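Local coordinates for protein putative sugar phosphate isomerase (Acidithiobacillus ferrooxidans, PDB 3L2H) that probably binds a metal ion within a cupin-type beta-barrel and may act as an isomerase of sugar phosphates, at residues A71-S76 against G93-F98; S59-L64 against Y131-K136; V31-S36 against L50-P55; H65-E70 against D125-D130. All coordinates share one frame; numbering follows the deposited sequence.

Contact 1 (A71-S76 against G93-F98)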
# COMPACT_ATOMS: atom_id res chain seq x y z
N ALA B 71 -7.46 -9.51 16.31
CA ALA B 71 -8.38 -9.36 17.42
C ALA B 71 -9.15 -10.65 17.66
O ALA B 71 -9.26 -11.49 16.76
CB ALA B 71 -9.36 -8.20 17.18
N VAL B 72 -9.71 -10.80 18.87
CA VAL B 72 -10.44 -12.00 19.27
C VAL B 72 -11.73 -11.60 19.96
O VAL B 72 -11.72 -10.69 20.79
CB VAL B 72 -9.63 -12.90 20.21
CG1 VAL B 72 -10.45 -14.17 20.59
CG2 VAL B 72 -8.26 -13.30 19.60
N TYR B 73 -12.85 -12.23 19.60
CA TYR B 73 -14.13 -11.98 20.28
C TYR B 73 -14.66 -13.32 20.77
O TYR B 73 -14.79 -14.27 20.00
CB TYR B 73 -15.15 -11.24 19.38
CG TYR B 73 -16.45 -10.86 20.08
CD1 TYR B 73 -16.55 -9.67 20.77
CD2 TYR B 73 -17.57 -11.69 20.06
CE1 TYR B 73 -17.72 -9.29 21.42
CE2 TYR B 73 -18.75 -11.31 20.73
CZ TYR B 73 -18.81 -10.11 21.41
OH TYR B 73 -19.95 -9.66 22.05
N VAL B 74 -14.87 -13.42 22.07
CA VAL B 74 -15.24 -14.71 22.68
C VAL B 74 -16.73 -14.93 22.56
O VAL B 74 -17.51 -14.11 23.04
CB VAL B 74 -14.83 -14.79 24.14
CG1 VAL B 74 -15.19 -16.19 24.73
CG2 VAL B 74 -13.33 -14.51 24.32
N LEU B 75 -17.12 -16.03 21.93
CA LEU B 75 -18.52 -16.39 21.78
C LEU B 75 -19.01 -17.31 22.89
O LEU B 75 -20.13 -17.15 23.35
CB LEU B 75 -18.76 -17.04 20.42
CG LEU B 75 -18.50 -16.13 19.21
CD1 LEU B 75 -18.60 -16.92 17.85
CD2 LEU B 75 -19.42 -14.90 19.19
N SER B 76 -18.21 -18.31 23.28
CA SER B 76 -18.62 -19.17 24.40
C SER B 76 -17.43 -19.83 25.03
O SER B 76 -16.33 -19.91 24.44
CB SER B 76 -19.63 -20.25 23.98
OG SER B 76 -19.06 -21.19 23.13
N GLY B 93 -18.31 -12.72 25.35
CA GLY B 93 -18.53 -11.29 25.16
C GLY B 93 -17.30 -10.44 25.33
O GLY B 93 -17.35 -9.21 25.09
N ASP B 94 -16.21 -11.02 25.78
CA ASP B 94 -14.95 -10.27 25.89
C ASP B 94 -14.30 -10.06 24.51
O ASP B 94 -14.43 -10.86 23.61
CB ASP B 94 -13.92 -10.98 26.76
CG ASP B 94 -14.30 -11.08 28.24
OD1 ASP B 94 -15.34 -10.49 28.70
OD2 ASP B 94 -13.53 -11.81 28.93
N PHE B 95 -13.54 -8.98 24.39
CA PHE B 95 -12.88 -8.63 23.18
C PHE B 95 -11.46 -8.24 23.50
O PHE B 95 -11.24 -7.44 24.44
CB PHE B 95 -13.59 -7.44 22.56
CG PHE B 95 -12.90 -6.89 21.32
CD1 PHE B 95 -13.08 -7.46 20.08
CD2 PHE B 95 -12.03 -5.80 21.42
CE1 PHE B 95 -12.43 -6.94 18.95
CE2 PHE B 95 -11.41 -5.28 20.31
CZ PHE B 95 -11.61 -5.86 19.07
N VAL B 96 -10.52 -8.73 22.70
CA VAL B 96 -9.15 -8.31 22.82
C VAL B 96 -8.63 -7.97 21.43
O VAL B 96 -8.91 -8.69 20.45
CB VAL B 96 -8.28 -9.37 23.60
CG1 VAL B 96 -8.33 -10.66 22.98
CG2 VAL B 96 -6.81 -8.92 23.73
N GLY B 97 -7.94 -6.83 21.33
CA GLY B 97 -7.37 -6.38 20.08
C GLY B 97 -5.89 -6.11 20.21
O GLY B 97 -5.41 -5.62 21.27
N PHE B 98 -5.15 -6.40 19.14
CA PHE B 98 -3.71 -6.22 19.12
C PHE B 98 -3.26 -5.28 18.02
O PHE B 98 -3.08 -5.70 16.86
CB PHE B 98 -3.02 -7.57 18.97
CG PHE B 98 -3.33 -8.50 20.09
CD1 PHE B 98 -2.60 -8.44 21.26
CD2 PHE B 98 -4.37 -9.39 20.01
CE1 PHE B 98 -2.91 -9.25 22.31
CE2 PHE B 98 -4.64 -10.24 21.04
CZ PHE B 98 -3.92 -10.14 22.20
O HOH W 1 -19.51 -8.08 24.08
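Tyr73 meets Phe95 with the two side chains crossing at about a right angle, and Tyr73 CD1 comes to the edge of the Phe95 ring, 4.1 Å from Phe95 CB. The phenyl group also reaches back along 71-76, where Ala71 CB sits 3.8 Å from both Phe95 CE1 and Phe95 CZ. Tyr73 CG is anti to the backbone N (chi1 -175°), and farther along the ring CE1 comes 3.7 Å from Gly93 O. A water spans the remaining step, 2.6 Å from Tyr73 OH, and donates to Gly93 O. A phenylalanine in place of Tyr73 would keep the ring but would probably leave this water without its phenolic mate and the carbonyl of Gly93 less firmly tied. Val72 and Val96 occupy the other face of the sheet, where Val96 CG1, set between its own backbone N and carbonyl carbon (chi1 57°), touches Val72 CB at 3.8 Å. Beneath the side chains, Val72 and Val96 exchange two backbone hydrogen bonds, Val74 N donates to Asp94 O, and Gly93 N closes the end on Val74 O at 2.8 Å. Farther out, Val96 rests on Leu81 and Met83 of strand 79-83, while Tyr73 packs on Leu75 of the second subunit. Asp94 OD1 accepts from Ala11 N of that subunit, and OD2 from Ala91 N. Strand 95-98 is outermost within its own chain, but Phe95 and Val96 pair with a strand of the second subunit, continuing an antiparallel cupin sheet across the interface with that subunit.

Contact 2 (S59-L64 against Y131-K136). With EDO (1,2-ethanediol), chain N.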
# COMPACT_ATOMS: atom_id res chain seq x y z
N SER B 59 -4.57 -21.37 21.43
CA SER B 59 -5.01 -20.72 20.21
C SER B 59 -3.91 -20.57 19.17
O SER B 59 -4.22 -20.43 17.98
CB SER B 59 -5.59 -19.33 20.56
OG SER B 59 -4.61 -18.39 20.99
N THR B 60 -2.65 -20.60 19.62
CA THR B 60 -1.54 -20.19 18.78
C THR B 60 -0.22 -20.48 19.49
O THR B 60 -0.21 -21.01 20.58
CB THR B 60 -1.62 -18.65 18.50
OG1 THR B 60 -0.72 -18.29 17.45
CG2 THR B 60 -1.32 -17.85 19.78
N GLU B 61 0.90 -20.20 18.83
CA GLU B 61 2.17 -20.07 19.56
C GLU B 61 2.30 -18.62 19.92
O GLU B 61 2.08 -17.74 19.07
CB GLU B 61 3.36 -20.49 18.70
CG GLU B 61 4.72 -20.13 19.31
CD GLU B 61 5.04 -20.87 20.60
OE1 GLU B 61 4.32 -21.83 20.93
OE2 GLU B 61 6.04 -20.52 21.31
N TYR B 62 2.60 -18.34 21.18
CA TYR B 62 2.85 -16.98 21.70
C TYR B 62 3.58 -16.13 20.68
O TYR B 62 4.69 -16.47 20.27
CB TYR B 62 3.68 -17.10 22.95
CG TYR B 62 3.89 -15.86 23.78
CD1 TYR B 62 2.84 -15.23 24.44
CD2 TYR B 62 5.16 -15.32 23.91
CE1 TYR B 62 3.05 -14.09 25.24
CE2 TYR B 62 5.40 -14.21 24.71
CZ TYR B 62 4.35 -13.60 25.37
OH TYR B 62 4.60 -12.51 26.12
N HIS B 63 2.94 -15.04 20.24
CA HIS B 63 3.49 -14.28 19.13
C HIS B 63 3.14 -12.78 19.13
O HIS B 63 2.20 -12.33 19.81
CB HIS B 63 3.04 -14.91 17.80
CG HIS B 63 1.59 -14.70 17.51
ND1 HIS B 63 0.61 -15.60 17.87
CD2 HIS B 63 0.93 -13.62 17.01
CE1 HIS B 63 -0.57 -15.13 17.53
NE2 HIS B 63 -0.42 -13.90 17.04
N LEU B 64 3.90 -12.04 18.33
CA LEU B 64 3.76 -10.60 18.17
C LEU B 64 3.86 -10.27 16.70
O LEU B 64 4.86 -10.62 16.05
CB LEU B 64 4.89 -9.88 18.91
CG LEU B 64 4.89 -8.35 18.80
CD1 LEU B 64 3.73 -7.73 19.56
CD2 LEU B 64 6.21 -7.82 19.34
N TYR B 131 8.20 -14.93 17.58
CA TYR B 131 7.82 -16.03 18.48
C TYR B 131 8.81 -16.05 19.64
O TYR B 131 9.77 -16.83 19.64
CB TYR B 131 7.79 -17.35 17.72
CG TYR B 131 6.83 -17.36 16.57
CD1 TYR B 131 5.47 -17.48 16.76
CD2 TYR B 131 7.29 -17.22 15.27
CE1 TYR B 131 4.59 -17.49 15.72
CE2 TYR B 131 6.41 -17.22 14.20
CZ TYR B 131 5.07 -17.38 14.42
OH TYR B 131 4.20 -17.36 13.35
N PRO B 132 8.58 -15.19 20.63
CA PRO B 132 9.64 -15.03 21.65
C PRO B 132 10.02 -16.32 22.40
O PRO B 132 11.20 -16.49 22.74
CB PRO B 132 9.07 -13.99 22.61
CG PRO B 132 7.96 -13.25 21.82
CD PRO B 132 7.45 -14.25 20.81
N ASN B 133 9.07 -17.23 22.62
CA ASN B 133 9.36 -18.45 23.39
C ASN B 133 10.15 -19.46 22.59
O ASN B 133 10.79 -20.35 23.20
CB ASN B 133 8.08 -19.10 23.97
CG ASN B 133 7.43 -18.22 25.05
OD1 ASN B 133 8.07 -17.32 25.62
ND2 ASN B 133 6.17 -18.48 25.32
N GLN B 134 10.17 -19.30 21.28
CA GLN B 134 10.98 -20.12 20.44
C GLN B 134 12.28 -19.39 19.99
O GLN B 134 13.05 -19.98 19.29
CB GLN B 134 10.20 -20.57 19.18
CG GLN B 134 8.84 -21.26 19.52
CD GLN B 134 8.98 -22.37 20.51
OE1 GLN B 134 9.96 -23.13 20.46
NE2 GLN B 134 8.03 -22.49 21.42
N HIS B 135 12.48 -18.13 20.37
CA HIS B 135 13.66 -17.37 19.97
C HIS B 135 13.75 -17.25 18.45
O HIS B 135 14.84 -17.35 17.87
CB HIS B 135 14.92 -18.02 20.58
CG HIS B 135 16.08 -17.11 20.76
ND1 HIS B 135 17.30 -17.33 20.13
CD2 HIS B 135 16.22 -15.97 21.47
CE1 HIS B 135 18.14 -16.38 20.51
NE2 HIS B 135 17.51 -15.53 21.29
N LYS B 136 12.60 -17.04 17.80
CA LYS B 136 12.54 -16.94 16.35
C LYS B 136 11.76 -15.71 15.86
O LYS B 136 10.79 -15.32 16.46
CB LYS B 136 11.90 -18.20 15.75
CG LYS B 136 12.77 -19.47 15.89
CD LYS B 136 12.02 -20.65 15.49
CE LYS B 136 12.70 -21.98 15.98
NZ LYS B 136 14.16 -21.96 15.82
C1 EDO N . -5.03 -16.25 17.49
O1 EDO N . -3.83 -15.53 17.14
C2 EDO N . -5.62 -15.71 18.77
O2 EDO N . -4.83 -16.22 19.86
O HOH W 2 6.78 -17.85 21.14
O HOH W 3 5.08 -20.72 23.81
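Glu61 and Tyr131 form the close-packed half of this contact: Glu61 CG lies 3.8 Å from Tyr131 CD1, and His63 CB follows at 3.7 Å from Tyr131 CE1. The carbonyl oxygen of Tyr62 comes in at the edge of the same ring, which also meets His24 and Leu26. His63 turns its imidazole away from the tyrosine; its CG stands between the backbone N and the carbonyl carbon (chi1 71°), and ND1 donates in the ring plane to Glu61 O at 2.9 Å, while NE2 is hydrogen-bonded to Glu70 OE1. Together the two bonds would hold the rotation of the ring. Toward solvent the fit becomes looser and wetter. Gln134 NE2 gives Glu61 OE2 a nearly straight 2.8 Å bond, arriving from above the carboxylate plane. Two waters also donate to this oxygen: one donates as well to Tyr62 O and accepts from Asn133 N, while the other accepts from Asn133 ND2, so three donors grip one carboxylate atom. The Asn133 amide lies 10° from parallel to the Tyr62 ring, with ND2 3.6 Å from Tyr62 CD2, and Pro132 CG adds a slack touch at 4.0 Å from Tyr62 CE2. The 131-136 side is a tight hairpin turn, in which Gln134 N bonds to Tyr131 O and His135 and Lys136 together face Tyr131 as a G1 beta bulge. This turn backs the segment bearing the first histidine of a cupin His-X-His motif, and His63 CE1 stands 3.3 Å from O1 of a bound ethanediol at the probable metal site.

Contact 3 (V31-S36 against L50-P55). With CXS (3-cyclohexyl-1-propylsulfonic acid), chain L.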
# COMPACT_ATOMS: atom_id res chain seq x y z
N VAL B 31 -3.97 -26.46 18.92
CA VAL B 31 -4.79 -27.30 18.08
C VAL B 31 -6.17 -26.72 18.13
O VAL B 31 -6.72 -26.52 19.21
CB VAL B 31 -4.81 -28.78 18.56
CG1 VAL B 31 -5.70 -29.63 17.67
CG2 VAL B 31 -3.40 -29.34 18.61
N ARG B 32 -6.74 -26.44 16.97
CA ARG B 32 -8.07 -25.85 16.91
C ARG B 32 -8.85 -26.25 15.66
O ARG B 32 -8.26 -26.55 14.61
CB ARG B 32 -7.91 -24.31 17.01
CG ARG B 32 -7.77 -23.56 15.70
CD ARG B 32 -7.14 -22.16 15.99
NE ARG B 32 -7.24 -21.27 14.86
CZ ARG B 32 -6.76 -20.03 14.87
NH1 ARG B 32 -6.13 -19.56 15.96
NH2 ARG B 32 -6.91 -19.28 13.81
N VAL B 33 -10.18 -26.28 15.77
CA VAL B 33 -11.03 -26.45 14.60
C VAL B 33 -11.17 -25.04 14.08
O VAL B 33 -11.54 -24.15 14.84
CB VAL B 33 -12.39 -27.09 14.90
CG1 VAL B 33 -13.30 -27.02 13.68
CG2 VAL B 33 -12.16 -28.54 15.30
N ASN B 34 -10.81 -24.82 12.83
CA ASN B 34 -10.86 -23.51 12.21
C ASN B 34 -11.83 -23.49 11.06
O ASN B 34 -11.67 -24.26 10.10
CB ASN B 34 -9.47 -23.12 11.71
CG ASN B 34 -9.37 -21.66 11.38
OD1 ASN B 34 -8.99 -20.84 12.25
ND2 ASN B 34 -9.64 -21.31 10.13
N LYS B 35 -12.83 -22.62 11.15
CA LYS B 35 -13.79 -22.38 10.10
C LYS B 35 -13.54 -20.99 9.52
O LYS B 35 -13.79 -19.99 10.18
CB LYS B 35 -15.21 -22.50 10.65
CG LYS B 35 -15.54 -23.94 11.20
CD LYS B 35 -16.97 -24.02 11.81
CE LYS B 35 -17.21 -25.36 12.45
NZ LYS B 35 -18.67 -25.49 12.92
N SER B 36 -13.03 -20.93 8.31
CA SER B 36 -12.64 -19.69 7.75
C SER B 36 -13.86 -19.06 7.02
O SER B 36 -14.21 -19.40 5.86
CB SER B 36 -11.47 -19.82 6.80
OG SER B 36 -11.19 -18.55 6.21
N LEU B 50 -13.98 -18.57 12.73
CA LEU B 50 -14.66 -19.09 13.92
C LEU B 50 -13.86 -20.31 14.38
O LEU B 50 -13.69 -21.29 13.65
CB LEU B 50 -16.10 -19.40 13.62
CG LEU B 50 -16.79 -19.72 14.96
CD1 LEU B 50 -18.08 -18.97 15.08
CD2 LEU B 50 -16.95 -21.23 15.17
N ILE B 51 -13.31 -20.22 15.58
CA ILE B 51 -12.38 -21.26 16.06
C ILE B 51 -12.95 -21.94 17.28
O ILE B 51 -13.71 -21.33 18.06
CB ILE B 51 -10.93 -20.70 16.32
CG1 ILE B 51 -10.89 -19.83 17.57
CG2 ILE B 51 -10.44 -19.90 15.12
CD1 ILE B 51 -9.49 -19.51 18.07
N GLN B 52 -12.61 -23.21 17.43
CA GLN B 52 -12.98 -24.00 18.60
C GLN B 52 -11.67 -24.58 19.17
O GLN B 52 -10.94 -25.24 18.42
CB GLN B 52 -13.95 -25.13 18.25
CG GLN B 52 -15.17 -24.68 17.46
CD GLN B 52 -15.96 -25.85 16.91
OE1 GLN B 52 -15.45 -26.97 16.82
NE2 GLN B 52 -17.23 -25.60 16.53
N ILE B 53 -11.44 -24.33 20.45
CA ILE B 53 -10.27 -24.77 21.18
C ILE B 53 -10.75 -25.63 22.31
O ILE B 53 -11.48 -25.16 23.22
CB ILE B 53 -9.50 -23.57 21.76
CG1 ILE B 53 -9.18 -22.56 20.66
CG2 ILE B 53 -8.25 -24.03 22.52
CD1 ILE B 53 -8.46 -21.33 21.16
N GLU B 54 -10.36 -26.89 22.28
CA GLU B 54 -10.78 -27.82 23.32
C GLU B 54 -9.98 -27.65 24.60
O GLU B 54 -8.88 -27.08 24.60
CB GLU B 54 -10.70 -29.28 22.82
CG GLU B 54 -11.63 -29.62 21.69
CD GLU B 54 -13.10 -29.21 21.90
OE1 GLU B 54 -13.57 -29.07 23.04
OE2 GLU B 54 -13.83 -29.01 20.91
N PRO B 55 -10.56 -28.11 25.73
CA PRO B 55 -9.83 -28.00 27.00
C PRO B 55 -8.43 -28.59 26.90
O PRO B 55 -8.24 -29.64 26.30
CB PRO B 55 -10.71 -28.79 27.97
CG PRO B 55 -12.08 -28.58 27.45
CD PRO B 55 -11.91 -28.64 25.93
S CXS L . -20.04 -23.26 15.78
O1 CXS L . -19.26 -23.42 17.05
O2 CXS L . -21.23 -24.13 15.80
O3 CXS L . -19.21 -23.60 14.62
C1 CXS L . -20.62 -21.67 15.73
C2 CXS L . -21.38 -21.31 17.00
C3 CXS L . -21.92 -19.90 16.98
N CXS L . -22.97 -19.64 17.94
C4 CXS L . -23.71 -18.39 17.88
C5 CXS L . -22.81 -17.20 18.22
C6 CXS L . -23.60 -15.90 18.06
C7 CXS L . -24.86 -15.89 18.93
C8 CXS L . -25.70 -17.15 18.75
C9 CXS L . -24.88 -18.42 18.87
O HOH W 4 -8.75 -28.04 20.20
O HOH W 5 -20.12 -26.84 15.63
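Lys35 and Leu50 pair through two backbone hydrogen bonds, and Val33 and Gln52 repeat the pattern two residues along, joining antiparallel strands 27-36 and 46-53. The Lys35 side chain runs outward from here. CB lies 3.6 Å from Leu50 O, and CG stays near that oxygen. Beyond CG the chain is extended: CD comes 3.6 Å from O3 of a bound cyclohexylpropylsulfonate, CE passes 4.1 Å from Gln52 NE2, and NZ ends in a 2.6 Å hydrogen bond to the same O3. NZ also donates to Ile14 O. Gln52, lying alongside Val33 with OE1 3.6 Å from Val33 CB, turns NE2 to sulfonate O1 at 3.0 Å. On the other face, Ile51 CG2 touches Asn34 OD1 at 3.4 Å and, in one of the two Arg32 conformers, covers a face of the guanidinium. In that conformer Arg32 NE and NH2 both donate to Asn34 OD1, while Asn34 ND2 bonds to His49 ND1. An alanine at Asn34 would probably leave His49 ND1 without this mate and, in this conformer, the Arg32 guanidinium freer to turn. The two faces thus differ: on one an asparagine amide bridges a guanidinium and a histidine, on the other a cationic amine and a neutral amide grip an anion. The sulfonate, probably from the crystallisation liquor, is consistent with a spot that can hold an anion but establishes no substrate site.

Contact 4 (H65-E70 against D125-D130). With EDO (1,2-ethanediol), chain N.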
# COMPACT_ATOMS: atom_id res chain seq x y z
N HIS B 65 2.84 -9.61 16.16
CA HIS B 65 2.88 -9.11 14.78
C HIS B 65 3.44 -7.69 14.73
O HIS B 65 3.11 -6.84 15.54
CB HIS B 65 1.48 -9.03 14.18
CG HIS B 65 0.85 -10.35 13.87
ND1 HIS B 65 1.01 -10.96 12.65
CD2 HIS B 65 -0.01 -11.12 14.57
CE1 HIS B 65 0.33 -12.10 12.65
NE2 HIS B 65 -0.30 -12.22 13.80
N HIS B 66 4.23 -7.41 13.72
CA HIS B 66 4.77 -6.08 13.53
C HIS B 66 3.92 -5.21 12.59
O HIS B 66 4.04 -3.99 12.66
CB HIS B 66 6.19 -6.17 12.94
CG HIS B 66 7.21 -6.73 13.88
ND1 HIS B 66 8.49 -6.24 13.95
CD2 HIS B 66 7.13 -7.74 14.78
CE1 HIS B 66 9.16 -6.93 14.86
NE2 HIS B 66 8.35 -7.84 15.38
N TYR B 67 3.15 -5.81 11.68
CA TYR B 67 2.36 -5.07 10.69
C TYR B 67 0.88 -5.45 10.63
O TYR B 67 0.03 -4.58 10.37
CB TYR B 67 2.97 -5.25 9.27
CG TYR B 67 4.25 -4.49 9.11
CD1 TYR B 67 4.24 -3.15 8.74
CD2 TYR B 67 5.46 -5.08 9.39
CE1 TYR B 67 5.43 -2.44 8.65
CE2 TYR B 67 6.69 -4.37 9.30
CZ TYR B 67 6.66 -3.08 8.92
OH TYR B 67 7.83 -2.35 8.83
N GLU B 68 0.55 -6.71 10.81
CA GLU B 68 -0.86 -7.12 10.81
C GLU B 68 -1.54 -6.97 12.18
O GLU B 68 -1.02 -7.46 13.19
CB GLU B 68 -1.04 -8.57 10.36
CG GLU B 68 -0.78 -8.86 8.87
CD GLU B 68 -1.02 -10.31 8.49
OE1 GLU B 68 -1.31 -11.15 9.38
OE2 GLU B 68 -0.97 -10.66 7.26
N GLU B 69 -2.67 -6.26 12.21
CA GLU B 69 -3.53 -6.24 13.39
C GLU B 69 -4.29 -7.56 13.54
O GLU B 69 -4.55 -8.26 12.56
CB GLU B 69 -4.51 -5.04 13.31
CG GLU B 69 -3.73 -3.74 13.48
CD GLU B 69 -4.59 -2.52 13.51
OE1 GLU B 69 -5.73 -2.61 13.01
OE2 GLU B 69 -4.11 -1.48 14.01
N GLU B 70 -4.68 -7.88 14.77
CA GLU B 70 -5.38 -9.11 15.07
C GLU B 70 -6.35 -8.79 16.22
O GLU B 70 -6.04 -7.92 17.03
CB GLU B 70 -4.35 -10.16 15.52
CG GLU B 70 -4.85 -11.46 15.86
CD GLU B 70 -3.72 -12.50 15.99
OE1 GLU B 70 -2.58 -12.20 16.47
OE2 GLU B 70 -4.02 -13.61 15.59
N ASP B 125 0.49 -8.57 2.47
CA ASP B 125 1.53 -9.22 1.70
C ASP B 125 2.87 -9.31 2.45
O ASP B 125 3.64 -10.23 2.18
CB ASP B 125 1.76 -8.47 0.40
CG ASP B 125 0.68 -8.75 -0.64
OD1 ASP B 125 -0.10 -9.69 -0.50
OD2 ASP B 125 0.67 -8.03 -1.64
N GLN B 126 3.15 -8.36 3.33
CA GLN B 126 4.36 -8.37 4.16
C GLN B 126 4.04 -8.25 5.66
O GLN B 126 3.26 -7.39 6.09
CB GLN B 126 5.30 -7.22 3.79
CG GLN B 126 5.90 -7.29 2.35
CD GLN B 126 6.89 -6.12 2.07
OE1 GLN B 126 6.45 -5.10 1.57
NE2 GLN B 126 8.22 -6.27 2.46
N ASP B 127 4.74 -9.04 6.46
CA ASP B 127 4.62 -8.94 7.91
C ASP B 127 5.88 -9.51 8.51
O ASP B 127 6.70 -10.17 7.84
CB ASP B 127 3.37 -9.71 8.38
CG ASP B 127 2.92 -9.38 9.82
OD1 ASP B 127 3.34 -8.36 10.41
OD2 ASP B 127 2.11 -10.21 10.32
N VAL B 128 6.06 -9.24 9.79
CA VAL B 128 7.14 -9.78 10.57
C VAL B 128 6.46 -10.27 11.84
O VAL B 128 5.62 -9.56 12.41
CB VAL B 128 8.22 -8.75 10.89
CG1 VAL B 128 9.33 -9.40 11.76
CG2 VAL B 128 8.79 -8.12 9.59
N VAL B 129 6.74 -11.50 12.23
CA VAL B 129 6.12 -12.05 13.42
C VAL B 129 7.17 -12.61 14.32
O VAL B 129 8.01 -13.40 13.87
CB VAL B 129 5.11 -13.15 13.08
CG1 VAL B 129 4.42 -13.65 14.40
CG2 VAL B 129 4.11 -12.67 12.02
N ASP B 130 7.12 -12.24 15.61
CA ASP B 130 8.07 -12.76 16.58
C ASP B 130 7.43 -13.87 17.38
O ASP B 130 6.26 -13.77 17.75
CB ASP B 130 8.53 -11.69 17.54
CG ASP B 130 9.52 -10.74 16.91
OD1 ASP B 130 10.20 -11.18 15.96
OD2 ASP B 130 9.55 -9.55 17.29
C1 EDO N . -5.03 -16.25 17.49
O1 EDO N . -3.83 -15.53 17.14
C2 EDO N . -5.62 -15.71 18.77
O2 EDO N . -4.83 -16.22 19.86
O HOH W 6 1.24 -12.46 9.26
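The His66 ring carries Val128 CG1 over the centre of one face, a CH-pi contact 3.9 Å from the centroid and 4° off the normal, while Asp130 OD2 sits at its edge. The NE2-to-OD2 hydrogen bond, 2.8 Å, lies in the imidazole plane but enters from above the carboxylate, whose plane is turned 85° from the ring. Arg137 binds the other oxygen of Asp130 in a salt bridge. His65 meets Asp127 differently: ring and carboxylate are nearly coplanar, and His65 ND1 donates at 2.7 Å to the syn lone pair of Asp127 OD2. Val129 CG2 flanks this imidazole 3.6 Å from ND1. The Tyr67 ring has Asp127 OD1 at its edge, and its hydroxyl goes to Asn142 of the third subunit. Asp127 CG is anti to the backbone N (chi1 -164°), and its oxygens divide the work: OD1 accepts Tyr67 N at 2.9 Å and, weakly, Glu68 N, while a water donates to OD2 at 2.6 Å and weakly to Glu68 OE1. Glu68 OE1 stands 3.7 Å from Asp127 OD2, like charges whose closeness may be eased by this water and the Glu68-Arg140 salt bridge. Sequence and geometry fit the first cupin motif, with His63 and His65 of the His-X-His followed by Glu70; His65 is probably a metal ligand as in other cupins, and Asp127 would then be a second-shell residue orienting it.

How the contacts relate
Contacts 2 and 4, with centres 13 Å apart, share the probable metal pocket: His63 NE2 and Glu70 OE1 lie 2.8 Å apart, and one ethanediol reaches Ser59, Glu70 and His105. Contact 1 lies in the six-stranded sheet and is linked to contact 4 by Phe98 N, 2.8 Å from Glu70 O; Glu70 starts strand 70-76, so the loop of contact 4 runs directly into contact 1. Contact 3 belongs to the same six-stranded sheet as contact 1, which it meets where Leu50 CD1 lies 3.5 Å from Leu75 CD1. It stands across the chain's centre from contact 4, about 21 Å between centres, yet touches contact 2 through Ser59 CB and Ile53 CD1, 3.5 Å apart.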